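Local coordinates for phage-related protein (Bordetella bronchiseptica RB50, PDB 3BJQ) that is probably a phage major capsid protein, building the coat shell as other members of the capsid protein E family do, at residues Lys32-Val37 / Arg179-Arg184; Lys160-Ala165 / Val245-Val250; Thr164-Ile169 / Leu216-Glu221; Ala168-Asp171 / Met175-Asn178; Ile208-Leu213 / Ile222-Ala227. All blocks are in the same frame, centred on the assembly; numbering follows the deposited sequence.

How the contacts relate
Contacts 2, 3 and 4 lie close together on helix 158-173, with the centres of contacts 2 and 3 about 5 Å apart and those of contacts 3 and 4 about 7 Å apart. Contacts 1, 2 and 5 meet one mixed sheet through strands 179-183, 245-248 and 221-230 respectively, with 179-183 between the other two. Contact 5 shares helix 210-217 with contact 3; contact 1, about 11 Å from contact 5 between centres, covers the reverse face of the sheet with helix 31-34. Along the chain, contact 4 is nested inside contacts 1 and 2, contact 5 follows it, and contacts 1 and 2 alternate. Together they join helices to both faces of this sheet, probably part of the capsid protein's core.

Contact 1 (Lys32-Val37 / Arg179-Arg184); sequences KKLFPV and RLMLSR
K33 and L34, at the end of the short helix 31-34, lie over strand 179-183, where they meet R179 and M181 on one face of the mixed sheet. The polar half of the contact centres on the K33 backbone carbonyl. R179 NE approaches K33 O at 3.2 Å, a weak hydrogen bond bent to 132° at the hydrogen. The same oxygen accepts from a water 3.1 Å from K33 O, which in turn accepts from R179 NH2 at 2.9 Å and lies in the guanidinium plane, at its edge. The arginine is bent at chi2 (-75°), which lays its CD alongside the carbonyl, 3.5 Å from K33 O. Residues alternate along the strand: R179 and M181 turn to helix 31-34 and to W246 of the antiparallel neighbour strand 245-248, whereas L180 and L182 face helix 210-217 on the reverse side. The apolar half is looser, a methyl brushing past a side chain, with L34 CD1 at 4.5 Å from M181 CG; the selenium of this selenomethionine leads away from the helix. Acidic partners take up the two charges: D252 forms a salt bridge with R179 NH2, and E221 one with K33 NZ. These carboxylates probably ease the nearness of the two cations, K33 NZ being 6.0 Å from R179 NE.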
# COMPACT_ATOMS: atom_id res chain seq x y z
N LYS E 32 -22.02 -29.29 14.77
CA LYS E 32 -22.31 -27.95 14.22
C LYS E 32 -23.13 -28.01 12.93
O LYS E 32 -23.64 -26.99 12.48
CB LYS E 32 -21.01 -27.18 14.00
CG LYS E 32 -20.22 -27.00 15.27
CD LYS E 32 -18.84 -26.36 15.07
CE LYS E 32 -18.30 -25.83 16.40
NZ LYS E 32 -16.97 -25.12 16.31
N LYS E 33 -23.28 -29.20 12.36
CA LYS E 33 -24.13 -29.37 11.17
C LYS E 33 -25.60 -29.48 11.55
O LYS E 33 -26.47 -29.29 10.70
CB LYS E 33 -23.71 -30.60 10.39
CG LYS E 33 -22.32 -30.50 9.71
CD LYS E 33 -22.38 -29.63 8.49
CE LYS E 33 -20.99 -29.44 7.90
NZ LYS E 33 -21.01 -29.35 6.39
N LEU E 34 -25.86 -29.82 12.81
CA LEU E 34 -27.21 -29.87 13.37
C LEU E 34 -27.48 -28.61 14.19
O LEU E 34 -28.61 -28.14 14.23
CB LEU E 34 -27.38 -31.10 14.28
CG LEU E 34 -27.50 -32.48 13.63
CD1 LEU E 34 -26.16 -32.93 13.06
CD2 LEU E 34 -28.04 -33.47 14.64
N PHE E 35 -26.43 -28.08 14.83
CA PHE E 35 -26.54 -26.95 15.73
C PHE E 35 -25.53 -25.89 15.37
O PHE E 35 -24.53 -25.71 16.11
CB PHE E 35 -26.24 -27.43 17.16
CG PHE E 35 -27.22 -28.42 17.71
CD1 PHE E 35 -27.02 -29.78 17.54
CD2 PHE E 35 -28.30 -28.01 18.45
CE1 PHE E 35 -27.90 -30.69 18.08
CE2 PHE E 35 -29.20 -28.91 18.99
CZ PHE E 35 -28.99 -30.27 18.80
N PRO E 36 -25.77 -25.14 14.27
CA PRO E 36 -24.81 -24.12 13.87
C PRO E 36 -24.54 -23.06 14.93
O PRO E 36 -25.43 -22.68 15.69
CB PRO E 36 -25.45 -23.50 12.62
CG PRO E 36 -26.29 -24.54 12.11
CD PRO E 36 -26.89 -25.17 13.33
N VAL E 37 -23.30 -22.60 14.97
CA VAL E 37 -22.88 -21.60 15.93
C VAL E 37 -23.47 -20.22 15.62
O VAL E 37 -23.35 -19.71 14.52
CB VAL E 37 -21.33 -21.57 16.08
CG1 VAL E 37 -20.92 -20.49 17.07
CG2 VAL E 37 -20.82 -22.93 16.53
N ARG E 179 -30.76 -31.87 6.12
CA ARG E 179 -29.69 -32.55 6.81
C ARG E 179 -30.14 -33.94 7.19
O ARG E 179 -31.15 -34.08 7.85
CB ARG E 179 -29.35 -31.88 8.13
CG ARG E 179 -28.76 -30.55 8.04
CD ARG E 179 -27.32 -30.55 7.59
NE ARG E 179 -26.90 -29.16 7.58
CZ ARG E 179 -27.18 -28.31 6.61
NH1 ARG E 179 -27.82 -28.72 5.52
NH2 ARG E 179 -26.80 -27.05 6.70
N LEU E 180 -29.37 -34.95 6.80
CA LEU E 180 -29.62 -36.32 7.27
C LEU E 180 -28.36 -36.78 7.98
O LEU E 180 -27.29 -36.74 7.39
CB LEU E 180 -30.02 -37.25 6.10
CG LEU E 180 -30.64 -38.62 6.45
CD1 LEU E 180 -31.62 -39.06 5.37
CD2 LEU E 180 -29.58 -39.64 6.62
N MSE E 181 -28.50 -37.15 9.26
CA MSE E 181 -27.42 -37.70 10.04
C MSE E 181 -27.55 -39.23 10.09
O MSE E 181 -28.51 -39.76 10.64
CB MSE E 181 -27.49 -37.15 11.48
CG MSE E 181 -26.25 -37.36 12.33
SE MSE E 181 -25.85 -39.15 12.93
CE MSE E 181 -27.45 -39.54 13.91
N LEU E 182 -26.60 -39.93 9.50
CA LEU E 182 -26.49 -41.39 9.62
C LEU E 182 -25.38 -41.69 10.60
O LEU E 182 -24.23 -41.30 10.37
CB LEU E 182 -26.08 -42.01 8.29
CG LEU E 182 -26.98 -41.83 7.07
CD1 LEU E 182 -26.36 -42.48 5.87
CD2 LEU E 182 -28.34 -42.43 7.37
N SER E 183 -25.68 -42.42 11.67
CA SER E 183 -24.62 -42.90 12.53
C SER E 183 -23.78 -43.91 11.76
O SER E 183 -24.25 -44.53 10.82
CB SER E 183 -25.17 -43.58 13.76
OG SER E 183 -25.94 -44.74 13.41
N ARG E 184 -22.55 -44.09 12.19
CA ARG E 184 -21.62 -45.04 11.61
C ARG E 184 -22.29 -46.41 11.39
O ARG E 184 -22.20 -46.99 10.30
CB ARG E 184 -20.44 -45.16 12.58
CG ARG E 184 -19.27 -45.97 12.14
CD ARG E 184 -18.15 -45.82 13.19
NE ARG E 184 -18.44 -46.57 14.40
CZ ARG E 184 -17.86 -47.72 14.75
NH1 ARG E 184 -16.91 -48.27 14.00
NH2 ARG E 184 -18.20 -48.32 15.88
O HOH W 1 -25.33 -26.80 9.16

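Contact 2 (Lys160-Ala165 / Val245-Val250); sequences KDVETA and VWLGYV
The indole of W246 takes the face of the strand turned away from helix 158-173, while its neighbour L247 points to A165 and V162 of that helix. Over one face of the indole sits the backbone N of G248, 3.5 Å above the ring plane and offset toward the rim. At the edge, in plane, lies V250 CG2, and F263 makes an edge-to-face ring contact with the indole. On the helix side the side chains that meet are all aliphatic. L247 spreads its two methyls over one small knob: A165 CB is 3.6 Å from L247 CD2 and 3.7 Å from L247 CD1, so the branch straddles the alanine. CD2 also passes the carbonyl of V162, 4.0 Å from V162 O, and V162 CG1 is slightly farther off, at 4.4 Å from L247 CD2. With CG beside the backbone N (chi1 -89°), both methyls of L247 reach A165 CB. K166, next to A165, and I169, a turn further on, touch the same leucine, and L180 reaches it from the next strand. Farther round the helix, K160 O accepts twice, from T164 N and, at 2.9 Å, from T164 OG1; the two donors come from opposite faces of the carbonyl plane. Alternation along strand 245-248, with L247 under the helix and W246 on the reverse face, belongs to an alpha/beta layer in which a helix packs across a sheet, here probably in the core domain of a capsid protein.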
# COMPACT_ATOMS: atom_id res chain seq x y z
N LYS E 160 -38.26 -46.03 2.99
CA LYS E 160 -39.57 -45.74 3.53
C LYS E 160 -39.49 -44.99 4.87
O LYS E 160 -40.28 -44.08 5.12
CB LYS E 160 -40.35 -47.05 3.71
CG LYS E 160 -41.71 -46.96 4.40
CD LYS E 160 -42.74 -46.22 3.57
CE LYS E 160 -44.11 -46.21 4.27
NZ LYS E 160 -44.70 -47.58 4.40
N ASP E 161 -38.58 -45.39 5.74
CA ASP E 161 -38.40 -44.69 7.03
C ASP E 161 -38.00 -43.23 6.82
O ASP E 161 -38.51 -42.33 7.47
CB ASP E 161 -37.35 -45.39 7.90
CG ASP E 161 -37.74 -46.82 8.26
OD1 ASP E 161 -38.93 -47.11 8.43
OD2 ASP E 161 -36.82 -47.65 8.40
N VAL E 162 -37.08 -43.02 5.88
CA VAL E 162 -36.57 -41.71 5.55
C VAL E 162 -37.62 -40.84 4.83
O VAL E 162 -37.73 -39.64 5.12
CB VAL E 162 -35.27 -41.81 4.74
CG1 VAL E 162 -34.84 -40.44 4.23
CG2 VAL E 162 -34.17 -42.43 5.63
N GLU E 163 -38.40 -41.42 3.91
CA GLU E 163 -39.49 -40.65 3.26
C GLU E 163 -40.57 -40.26 4.27
O GLU E 163 -41.13 -39.16 4.19
CB GLU E 163 -40.13 -41.38 2.08
CG GLU E 163 -39.21 -41.60 0.85
CD GLU E 163 -38.61 -40.32 0.27
OE1 GLU E 163 -39.11 -39.21 0.58
OE2 GLU E 163 -37.64 -40.45 -0.51
N THR E 164 -40.86 -41.14 5.22
CA THR E 164 -41.81 -40.83 6.30
C THR E 164 -41.29 -39.65 7.15
O THR E 164 -42.07 -38.79 7.56
CB THR E 164 -42.06 -42.06 7.19
OG1 THR E 164 -42.72 -43.06 6.42
CG2 THR E 164 -42.92 -41.74 8.40
N ALA E 165 -39.99 -39.63 7.39
CA ALA E 165 -39.34 -38.53 8.15
C ALA E 165 -39.42 -37.21 7.37
O ALA E 165 -39.75 -36.15 7.92
CB ALA E 165 -37.88 -38.88 8.45
N VAL E 245 -30.52 -42.67 13.43
CA VAL E 245 -30.60 -41.85 12.23
C VAL E 245 -31.44 -40.65 12.60
O VAL E 245 -32.35 -40.77 13.40
CB VAL E 245 -31.21 -42.63 11.07
CG1 VAL E 245 -31.47 -41.72 9.86
CG2 VAL E 245 -30.27 -43.79 10.73
N TRP E 246 -31.10 -39.48 12.07
CA TRP E 246 -31.82 -38.25 12.37
C TRP E 246 -31.97 -37.44 11.09
O TRP E 246 -31.09 -37.48 10.24
CB TRP E 246 -31.07 -37.47 13.44
CG TRP E 246 -31.60 -36.10 13.75
CD1 TRP E 246 -32.46 -35.76 14.76
CD2 TRP E 246 -31.29 -34.88 13.06
NE1 TRP E 246 -32.71 -34.42 14.73
CE2 TRP E 246 -32.00 -33.85 13.70
CE3 TRP E 246 -30.48 -34.56 11.96
CZ2 TRP E 246 -31.94 -32.52 13.28
CZ3 TRP E 246 -30.42 -33.23 11.53
CH2 TRP E 246 -31.15 -32.22 12.21
N LEU E 247 -33.07 -36.71 10.95
CA LEU E 247 -33.29 -35.81 9.82
C LEU E 247 -33.74 -34.46 10.33
O LEU E 247 -34.50 -34.40 11.28
CB LEU E 247 -34.44 -36.28 8.95
CG LEU E 247 -34.21 -37.22 7.78
CD1 LEU E 247 -34.19 -38.69 8.25
CD2 LEU E 247 -35.36 -36.96 6.82
N GLY E 248 -33.36 -33.39 9.66
CA GLY E 248 -33.81 -32.08 10.09
C GLY E 248 -33.66 -31.02 9.04
O GLY E 248 -32.95 -31.19 8.05
N TYR E 249 -34.41 -29.94 9.25
CA TYR E 249 -34.19 -28.70 8.53
C TYR E 249 -33.28 -27.87 9.43
O TYR E 249 -33.66 -27.50 10.55
CB TYR E 249 -35.47 -27.92 8.22
CG TYR E 249 -35.13 -26.56 7.69
CD1 TYR E 249 -34.70 -26.40 6.40
CD2 TYR E 249 -35.16 -25.43 8.51
CE1 TYR E 249 -34.33 -25.15 5.91
CE2 TYR E 249 -34.79 -24.18 8.03
CZ TYR E 249 -34.39 -24.04 6.72
OH TYR E 249 -34.03 -22.80 6.23
N VAL E 250 -32.06 -27.62 8.94
CA VAL E 250 -31.05 -26.79 9.61
C VAL E 250 -30.76 -25.66 8.65
O VAL E 250 -30.43 -25.89 7.46
CB VAL E 250 -29.77 -27.59 9.89
CG1 VAL E 250 -28.73 -26.76 10.70
CG2 VAL E 250 -30.10 -28.86 10.63

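Contact 3 (Thr164-Ile169 / Leu216-Glu221); sequences TAKEAI and LWEVEE
K166 leaves helix 158-173 with CG beside its backbone N, runs extended through chi2 (169°), then bends at chi3 (62°), and this kink swings its ammonium to the main chain of W217. K166 NZ donates to W217 O at 2.9 Å. It arrives 42° out of the carbonyl plane, above it rather than on a lone pair. The methylenes follow the amine in, K166 CE lying 3.3 Å from W217 O. E163, one turn back in the same helix, forms a salt bridge with NZ, so the ammonium is held between a carboxylate and a carbonyl. E218 stands near with its CB 4.1 Å from K166 NZ, but its carboxylate stops beyond salt-bridge range, with OE1 at 4.4 Å from NZ; its negative charge probably still helps to stabilise the ammonium. V219 borders the aliphatic shaft, where K166 CD is 4.5 Å from V219 CG1. The indole of W217 turns away from the lysine and donates through NE1 to T159 near the start of helix 158-173, a second tie between the two helices. W217 is the last residue of helix 210-217, and E218, with positive phi, turns the chain toward strand 221-230. A lysine at the carbonyl end of a helix is consistent with a favourable interaction with the helix dipole, here at the helix-to-strand turn of an alpha/beta layer.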
# COMPACT_ATOMS: atom_id res chain seq x y z
N THR E 164 -40.86 -41.14 5.22
CA THR E 164 -41.81 -40.83 6.30
C THR E 164 -41.29 -39.65 7.15
O THR E 164 -42.07 -38.79 7.56
CB THR E 164 -42.06 -42.06 7.19
OG1 THR E 164 -42.72 -43.06 6.42
CG2 THR E 164 -42.92 -41.74 8.40
N ALA E 165 -39.99 -39.63 7.39
CA ALA E 165 -39.34 -38.53 8.15
C ALA E 165 -39.42 -37.21 7.37
O ALA E 165 -39.75 -36.15 7.92
CB ALA E 165 -37.88 -38.88 8.45
N LYS E 166 -39.12 -37.27 6.08
CA LYS E 166 -39.16 -36.10 5.24
C LYS E 166 -40.55 -35.48 5.24
O LYS E 166 -40.71 -34.28 5.38
CB LYS E 166 -38.74 -36.46 3.82
CG LYS E 166 -37.24 -36.74 3.68
CD LYS E 166 -36.90 -37.34 2.34
CE LYS E 166 -37.23 -36.42 1.15
NZ LYS E 166 -37.33 -37.21 -0.12
N GLU E 167 -41.57 -36.32 5.06
CA GLU E 167 -42.95 -35.87 5.02
C GLU E 167 -43.37 -35.24 6.34
O GLU E 167 -44.02 -34.20 6.32
CB GLU E 167 -43.91 -37.02 4.66
CG GLU E 167 -43.79 -37.53 3.23
N ALA E 168 -43.03 -35.88 7.46
CA ALA E 168 -43.41 -35.36 8.78
C ALA E 168 -42.93 -33.93 8.96
O ALA E 168 -43.69 -33.06 9.37
CB ALA E 168 -42.85 -36.23 9.89
N ILE E 169 -41.66 -33.69 8.64
CA ILE E 169 -41.06 -32.38 8.77
C ILE E 169 -41.64 -31.38 7.78
O ILE E 169 -42.10 -30.32 8.17
CB ILE E 169 -39.52 -32.43 8.57
CG1 ILE E 169 -38.86 -33.23 9.70
CG2 ILE E 169 -38.95 -31.04 8.47
CD1 ILE E 169 -37.40 -33.63 9.38
N LEU E 216 -30.75 -40.63 -4.07
CA LEU E 216 -31.88 -41.52 -3.87
C LEU E 216 -32.94 -40.91 -2.93
O LEU E 216 -34.15 -40.96 -3.22
CB LEU E 216 -31.42 -42.85 -3.27
CG LEU E 216 -31.99 -44.12 -3.86
CD1 LEU E 216 -31.54 -44.24 -5.34
CD2 LEU E 216 -31.49 -45.32 -3.04
N TRP E 217 -32.49 -40.34 -1.82
CA TRP E 217 -33.39 -39.81 -0.80
C TRP E 217 -33.67 -38.30 -0.91
O TRP E 217 -34.48 -37.76 -0.17
CB TRP E 217 -32.84 -40.17 0.58
CG TRP E 217 -32.82 -41.66 0.87
CD1 TRP E 217 -33.54 -42.64 0.25
CD2 TRP E 217 -32.09 -42.31 1.93
NE1 TRP E 217 -33.28 -43.86 0.83
CE2 TRP E 217 -32.41 -43.68 1.87
CE3 TRP E 217 -31.20 -41.86 2.91
CZ2 TRP E 217 -31.86 -44.61 2.75
CZ3 TRP E 217 -30.66 -42.79 3.79
CH2 TRP E 217 -30.99 -44.14 3.70
N GLU E 218 -32.98 -37.65 -1.84
CA GLU E 218 -33.18 -36.23 -2.14
C GLU E 218 -33.06 -35.35 -0.91
O GLU E 218 -33.96 -34.57 -0.60
CB GLU E 218 -34.52 -36.00 -2.84
CG GLU E 218 -34.62 -36.70 -4.20
CD GLU E 218 -35.98 -36.54 -4.86
OE1 GLU E 218 -36.90 -35.90 -4.26
OE2 GLU E 218 -36.15 -37.06 -5.99
N VAL E 219 -31.94 -35.53 -0.20
CA VAL E 219 -31.57 -34.68 0.90
C VAL E 219 -30.30 -33.95 0.50
O VAL E 219 -29.34 -34.57 0.01
CB VAL E 219 -31.33 -35.45 2.22
CG1 VAL E 219 -32.64 -36.06 2.76
CG2 VAL E 219 -30.26 -36.53 2.03
N GLU E 220 -30.29 -32.65 0.75
CA GLU E 220 -29.17 -31.78 0.43
C GLU E 220 -27.82 -32.29 0.94
O GLU E 220 -26.84 -32.30 0.21
CB GLU E 220 -29.42 -30.40 1.03
CG GLU E 220 -28.43 -29.34 0.61
CD GLU E 220 -28.83 -27.98 1.14
OE1 GLU E 220 -29.56 -27.27 0.41
OE2 GLU E 220 -28.47 -27.65 2.29
N GLU E 221 -27.77 -32.68 2.20
CA GLU E 221 -26.51 -33.06 2.79
C GLU E 221 -26.71 -34.22 3.76
O GLU E 221 -27.64 -34.21 4.56
CB GLU E 221 -25.93 -31.86 3.51
CG GLU E 221 -24.54 -32.10 4.12
CD GLU E 221 -23.83 -30.82 4.49
OE1 GLU E 221 -24.49 -29.75 4.50
OE2 GLU E 221 -22.61 -30.88 4.78

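Contact 4 (Ala168-Asp171 / Met175-Asn178); sequences AIAD and MEPN
The loop after helix 158-173 folds back against the helix end: I169 and A170, in the last turns of the helix, rest on M175, E176 and P177, which lead the chain into strand 179-183. The backbones come closest at A170, whose CA lies 3.2 Å from M175 O in a CA-H...O contact with an angle of 148° at the hydrogen. The methyl of A170 flanks the same carbonyl, CB being 3.5 Å from M175 O. Beside it, I169 slants across P177. The outer end of the isoleucine, CD1, lies against the proline ring, 3.7 Å from P177 CB and 3.9 Å from P177 CG, while its branch methyl CG2 is 4.1 Å from P177 CD. L247 of strand 245-248 touches both residues, which joins the pair to the sheet. E176 curls back through a bend at chi2 (-68°), bringing OE2 to 4.0 Å from A170 CB. Its side chain lies between K166 of its own chain and, through long, weak ion pairs, R184 and R228 of a neighbouring subunit; that R228 also gives a weak hydrogen bond to A170 O. Between the two segments the fit is thus of alkyl groups and one CA-H...O approach, while the polar hold on the loop comes from N178, hydrogen-bonded through ND2 to V250 O and through its backbone to G248.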
# COMPACT_ATOMS: atom_id res chain seq x y z
N ALA E 168 -43.03 -35.88 7.46
CA ALA E 168 -43.41 -35.36 8.78
C ALA E 168 -42.93 -33.93 8.96
O ALA E 168 -43.69 -33.06 9.37
CB ALA E 168 -42.85 -36.23 9.89
N ILE E 169 -41.66 -33.69 8.64
CA ILE E 169 -41.06 -32.38 8.77
C ILE E 169 -41.64 -31.38 7.78
O ILE E 169 -42.10 -30.32 8.17
CB ILE E 169 -39.52 -32.43 8.57
CG1 ILE E 169 -38.86 -33.23 9.70
CG2 ILE E 169 -38.95 -31.04 8.47
CD1 ILE E 169 -37.40 -33.63 9.38
N ALA E 170 -41.61 -31.72 6.49
CA ALA E 170 -42.07 -30.80 5.44
C ALA E 170 -43.52 -30.35 5.65
O ALA E 170 -43.89 -29.20 5.32
CB ALA E 170 -41.88 -31.41 4.07
N ASP E 171 -44.34 -31.26 6.16
CA ASP E 171 -45.72 -30.95 6.44
C ASP E 171 -45.83 -30.01 7.63
O ASP E 171 -46.76 -29.18 7.67
CB ASP E 171 -46.53 -32.23 6.69
CG ASP E 171 -46.73 -33.07 5.40
OD1 ASP E 171 -46.37 -32.61 4.29
OD2 ASP E 171 -47.25 -34.21 5.52
N MSE E 175 -41.01 -26.73 4.60
CA MSE E 175 -39.71 -26.82 3.95
C MSE E 175 -39.23 -28.24 4.05
O MSE E 175 -39.55 -28.95 5.01
CB MSE E 175 -38.67 -25.91 4.61
CG MSE E 175 -38.95 -24.46 4.42
SE MSE E 175 -37.83 -23.29 5.40
CE MSE E 175 -38.22 -23.83 7.04
N GLU E 176 -38.44 -28.65 3.05
CA GLU E 176 -37.83 -29.98 3.03
C GLU E 176 -36.70 -30.00 4.04
O GLU E 176 -35.98 -29.00 4.16
CB GLU E 176 -37.25 -30.31 1.64
CG GLU E 176 -38.30 -30.40 0.51
CD GLU E 176 -39.26 -31.61 0.63
OE1 GLU E 176 -38.81 -32.74 0.95
OE2 GLU E 176 -40.47 -31.42 0.38
N PRO E 177 -36.55 -31.11 4.78
CA PRO E 177 -35.35 -31.22 5.61
C PRO E 177 -34.13 -31.25 4.69
O PRO E 177 -34.23 -31.75 3.58
CB PRO E 177 -35.54 -32.55 6.34
CG PRO E 177 -36.50 -33.31 5.56
CD PRO E 177 -37.40 -32.31 4.90
N ASN E 178 -33.02 -30.68 5.14
CA ASN E 178 -31.81 -30.60 4.33
C ASN E 178 -30.58 -31.25 4.96
O ASN E 178 -29.48 -31.18 4.39
CB ASN E 178 -31.52 -29.14 3.96
CG ASN E 178 -31.38 -28.26 5.17
OD1 ASN E 178 -31.51 -28.72 6.30
ND2 ASN E 178 -31.12 -26.99 4.94

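Contact 5 (Ile208-Leu213 / Ile222-Ala227); sequences ITIDML and IVVGTA
I210 and L213, on the first turn of helix 210-217, pack on I222 and V224 of strand 221-230. The helix belongs to a beta-alpha-beta crossover: the chain leaves strand 179-183, passes through helices 184-191, 194-199 and 210-217, and returns as the parallel neighbour strand 221-230. The side chains of the first shell are all aliphatic. I210 lies slantwise over both strand side chains, its CD1 lying 3.6 Å from I222 CG2 and 3.9 Å from V224 CG2. The I210 branch methyl comes down over the base of the strand residue, CG2 to I222 CB at 3.7 Å. I222 and V224, two apart in the strand, both turn to the helix; V223 between them faces the reverse side and touches I30. V224 holds CG1 anti to its backbone N (chi1 -174°), and it is the other methyl, CG2, that meets I210. Around this core, L182 of strand 179-183 touches I210, L213 and I222, and L187 of helix 184-191 closes over I210 and V224. T209 stands at the N-cap, its OG1 accepting a weak bond from M212 N at 3.4 Å, with an angle of 157° at the hydrogen. The extended end of I222 presses in tightly between I210 and L213, CD1 lying 3.5 Å from L213 CB, a turn on from I210, and 3.7 Å from I210 O.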
# COMPACT_ATOMS: atom_id res chain seq x y z
N ILE E 208 -23.39 -49.27 -1.40
CA ILE E 208 -24.03 -47.96 -1.31
C ILE E 208 -23.14 -46.90 -0.66
O ILE E 208 -22.55 -47.12 0.40
CB ILE E 208 -25.34 -48.02 -0.46
CG1 ILE E 208 -26.31 -49.11 -0.99
CG2 ILE E 208 -26.02 -46.67 -0.42
CD1 ILE E 208 -26.78 -48.95 -2.40
N THR E 209 -23.11 -45.72 -1.28
CA THR E 209 -22.33 -44.60 -0.82
C THR E 209 -23.22 -43.40 -0.47
O THR E 209 -24.34 -43.31 -0.97
CB THR E 209 -21.37 -44.14 -1.92
OG1 THR E 209 -22.13 -43.65 -3.03
CG2 THR E 209 -20.42 -45.29 -2.35
N ILE E 210 -22.67 -42.45 0.31
CA ILE E 210 -23.36 -41.23 0.74
C ILE E 210 -23.94 -40.48 -0.45
O ILE E 210 -25.09 -40.08 -0.44
CB ILE E 210 -22.40 -40.30 1.52
CG1 ILE E 210 -22.03 -40.95 2.84
CG2 ILE E 210 -23.02 -38.96 1.80
CD1 ILE E 210 -23.25 -41.39 3.64
N ASP E 211 -23.13 -40.29 -1.48
CA ASP E 211 -23.59 -39.56 -2.66
C ASP E 211 -24.79 -40.23 -3.33
O ASP E 211 -25.72 -39.56 -3.80
CB ASP E 211 -22.46 -39.39 -3.66
CG ASP E 211 -21.60 -38.17 -3.36
OD1 ASP E 211 -21.45 -37.78 -2.17
OD2 ASP E 211 -21.08 -37.59 -4.33
N MSE E 212 -24.78 -41.56 -3.36
CA MSE E 212 -25.93 -42.33 -3.90
C MSE E 212 -27.16 -42.11 -3.04
O MSE E 212 -28.24 -41.92 -3.57
CB MSE E 212 -25.68 -43.84 -3.98
CG MSE E 212 -24.64 -44.27 -5.01
SE MSE E 212 -24.43 -46.21 -5.04
CE MSE E 212 -22.59 -46.20 -5.37
N LEU E 213 -26.98 -42.15 -1.71
CA LEU E 213 -28.08 -41.94 -0.78
C LEU E 213 -28.66 -40.53 -0.87
O LEU E 213 -29.86 -40.35 -0.71
CB LEU E 213 -27.67 -42.23 0.66
CG LEU E 213 -27.40 -43.70 1.00
CD1 LEU E 213 -27.05 -43.83 2.46
CD2 LEU E 213 -28.62 -44.53 0.65
N ILE E 222 -25.83 -35.21 3.66
CA ILE E 222 -25.81 -36.34 4.58
C ILE E 222 -24.53 -36.21 5.38
O ILE E 222 -23.46 -36.05 4.78
CB ILE E 222 -25.82 -37.71 3.82
CG1 ILE E 222 -27.12 -37.88 3.05
CG2 ILE E 222 -25.59 -38.92 4.82
CD1 ILE E 222 -27.30 -39.25 2.36
N VAL E 223 -24.64 -36.23 6.70
CA VAL E 223 -23.48 -36.18 7.59
C VAL E 223 -23.43 -37.49 8.36
O VAL E 223 -24.47 -38.06 8.69
CB VAL E 223 -23.50 -34.91 8.48
CG1 VAL E 223 -23.50 -33.65 7.60
CG2 VAL E 223 -24.67 -34.90 9.44
N VAL E 224 -22.22 -38.01 8.59
CA VAL E 224 -22.03 -39.28 9.26
C VAL E 224 -21.48 -39.08 10.67
O VAL E 224 -20.44 -38.45 10.85
CB VAL E 224 -21.08 -40.20 8.50
CG1 VAL E 224 -21.04 -41.58 9.18
CG2 VAL E 224 -21.52 -40.32 7.01
N GLY E 225 -22.17 -39.67 11.65
CA GLY E 225 -21.77 -39.60 13.05
C GLY E 225 -20.76 -40.65 13.39
O GLY E 225 -21.13 -41.75 13.77
N THR E 226 -19.48 -40.28 13.29
CA THR E 226 -18.37 -41.22 13.44
C THR E 226 -17.67 -41.17 14.82
O THR E 226 -17.04 -42.15 15.22
CB THR E 226 -17.32 -41.01 12.35
OG1 THR E 226 -16.90 -39.64 12.35
CG2 THR E 226 -17.89 -41.35 10.93
N ALA E 227 -17.80 -40.05 15.54
CA ALA E 227 -17.05 -39.84 16.79
C ALA E 227 -17.36 -40.94 17.78
O ALA E 227 -18.48 -41.43 17.84
CB ALA E 227 -17.32 -38.45 17.39